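Local atomic coordinates of hypothetical protein Atu2144 (Agrobacterium tumefaciens, PDB entry 2ODF), a protein that is of unknown function but belongs to the N-formylglutamate amidohydrolase family and so probably acts as a zinc-dependent amidohydrolase. Residues A[118-121]-A[122-126]. Sequence-based numbering, arbitrary orientation.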
loop_
_atom_site.group_PDB
_atom_site.type_symbol
_atom_site.label_atom_id
_atom_site.label_comp_id
_atom_site.label_asym_id
_atom_site.label_seq_id
_atom_site.Cartn_x
_atom_site.Cartn_y
_atom_site.Cartn_z
ATOM N N GLU A 118 5.173 9.741 -3.877
ATOM C CA GLU A 118 5.010 9.057 -5.176
ATOM C C GLU A 118 4.820 7.532 -5.022
ATOM O O GLU A 118 3.989 6.934 -5.716
ATOM C CB GLU A 118 6.159 9.383 -6.106
ATOM C CG GLU A 118 6.028 8.743 -7.482
ATOM C CD GLU A 118 4.732 9.125 -8.200
ATOM O OE1 GLU A 118 4.231 10.264 -8.043
ATOM O OE2 GLU A 118 4.243 8.300 -8.991
ATOM N N ARG A 119 5.579 6.913 -4.120
ATOM C CA ARG A 119 5.387 5.521 -3.757
ATOM C C ARG A 119 3.989 5.290 -3.192
ATOM O O ARG A 119 3.324 4.318 -3.553
ATOM C CB ARG A 119 6.418 5.063 -2.742
ATOM C CG ARG A 119 7.871 5.056 -3.308
ATOM C CD ARG A 119 8.844 4.350 -2.369
ATOM N NE ARG A 119 8.643 2.912 -2.431
ATOM C CZ ARG A 119 9.158 2.115 -3.365
ATOM N NH1 ARG A 119 9.935 2.590 -4.330
ATOM N NH2 ARG A 119 8.892 0.830 -3.327
ATOM N N PHE A 120 3.531 6.192 -2.341
ATOM C CA PHE A 120 2.205 6.053 -1.791
ATOM C C PHE A 120 1.169 6.184 -2.932
ATOM O O PHE A 120 0.263 5.396 -3.001
ATOM C CB PHE A 120 1.899 7.045 -0.658
ATOM C CG PHE A 120 0.526 6.892 -0.151
ATOM C CD1 PHE A 120 0.207 5.853 0.699
ATOM C CD2 PHE A 120 -0.493 7.651 -0.664
ATOM C CE1 PHE A 120 -1.083 5.668 1.114
ATOM C CE2 PHE A 120 -1.772 7.454 -0.267
ATOM C CZ PHE A 120 -2.070 6.451 0.618
ATOM N N ALA A 121 1.329 7.189 -3.787
ATOM C CA ALA A 121 0.400 7.457 -4.877
ATOM C C ALA A 121 0.183 6.206 -5.735
ATOM O O ALA A 121 -0.966 5.793 -5.982
ATOM C CB ALA A 121 0.910 8.644 -5.743
ATOM N N ARG A 122 1.286 5.574 -6.145
ATOM C CA ARG A 122 1.206 4.384 -7.002
ATOM C C ARG A 122 0.635 3.195 -6.266
ATOM O O ARG A 122 -0.153 2.455 -6.804
ATOM C CB ARG A 122 2.587 4.039 -7.523
ATOM C CG ARG A 122 3.175 5.144 -8.369
ATOM C CD ARG A 122 4.466 4.697 -8.917
ATOM N NE ARG A 122 5.183 5.740 -9.638
ATOM C CZ ARG A 122 6.202 5.512 -10.462
ATOM N NH1 ARG A 122 6.591 4.266 -10.726
ATOM N NH2 ARG A 122 6.834 6.536 -11.029
ATOM N N THR A 123 1.059 3.004 -5.022
ATOM C CA THR A 123 0.561 1.914 -4.203
ATOM C C THR A 123 -0.958 1.995 -3.995
ATOM O O THR A 123 -1.674 0.988 -4.077
ATOM C CB THR A 123 1.295 1.881 -2.827
ATOM O OG1 THR A 123 2.720 1.750 -3.014
ATOM C CG2 THR A 123 0.798 0.757 -1.992
ATOM N N SER A 124 -1.446 3.205 -3.764
ATOM C CA SER A 124 -2.855 3.455 -3.487
ATOM C C SER A 124 -3.757 3.327 -4.695
ATOM O O SER A 124 -4.904 2.938 -4.551
ATOM C CB SER A 124 -3.052 4.878 -2.948
ATOM O OG SER A 124 -4.423 5.116 -2.727
ATOM N N ALA A 125 -3.244 3.726 -5.844
ATOM C CA ALA A 125 -4.027 3.885 -7.075
ATOM C C ALA A 125 -4.032 2.623 -7.928
ATOM O O ALA A 125 -5.036 2.339 -8.586
ATOM C CB ALA A 125 -3.494 5.036 -7.887
ATOM N N LEU A 126 -2.911 1.888 -7.918
ATOM C CA LEU A 126 -2.736 0.716 -8.763
ATOM C C LEU A 126 -2.734 -0.589 -8.009
ATOM O O LEU A 126 -3.461 -1.473 -8.390
ATOM C CB LEU A 126 -1.464 0.815 -9.589
ATOM C CG LEU A 126 -1.463 1.931 -10.650
ATOM C CD1 LEU A 126 -0.061 2.028 -11.243
ATOM C CD2 LEU A 126 -2.566 1.754 -11.752
#
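Near the start of the long helix 116-143, an i to i+4 salt bridge joins Glu118 to Arg122 one turn further on. Arg122 NE donates to Glu118 OE2 at 2.8 Å in a nearly straight bond (170° at the hydrogen), using the anti lone pair of that oxygen. The carboxylate meets the edge of the guanidinium with OE2 in its plane; the two flat groups stand 77° apart, and OE2 alone of the carboxylate oxygens bonds the guanidinium. Glu118 gets there by setting CG anti to its N (chi1 -178°) and bending at chi2, while Arg122 runs extended from CG to NE and passes OE2 at an angle. Tyr42 OH also bonds OE2, and Asn111 OD1 and Val86 O take Arg122 NH1, tying the helix to neighbouring loops. On another side, Arg119 O accepts twice from Thr123: the backbone N at 3.0 Å and OG1 at 2.7 Å arrive from opposite faces of the carbonyl plane. Thr123 OG1 lies beside its own N, which turns the hydroxyl back toward the preceding turn. Ser124 CB sits over one face of the Phe120 ring in a CH-pi contact, 4.3 Å from the centroid, on the side of the helix at the dimer interface, where Ser124 OG bonds Asp132 OD1 of the second subunit. Charged pairing and hydroxyl-to-carbonyl bonding at i to i+4 spacing are typical of an alpha-helix.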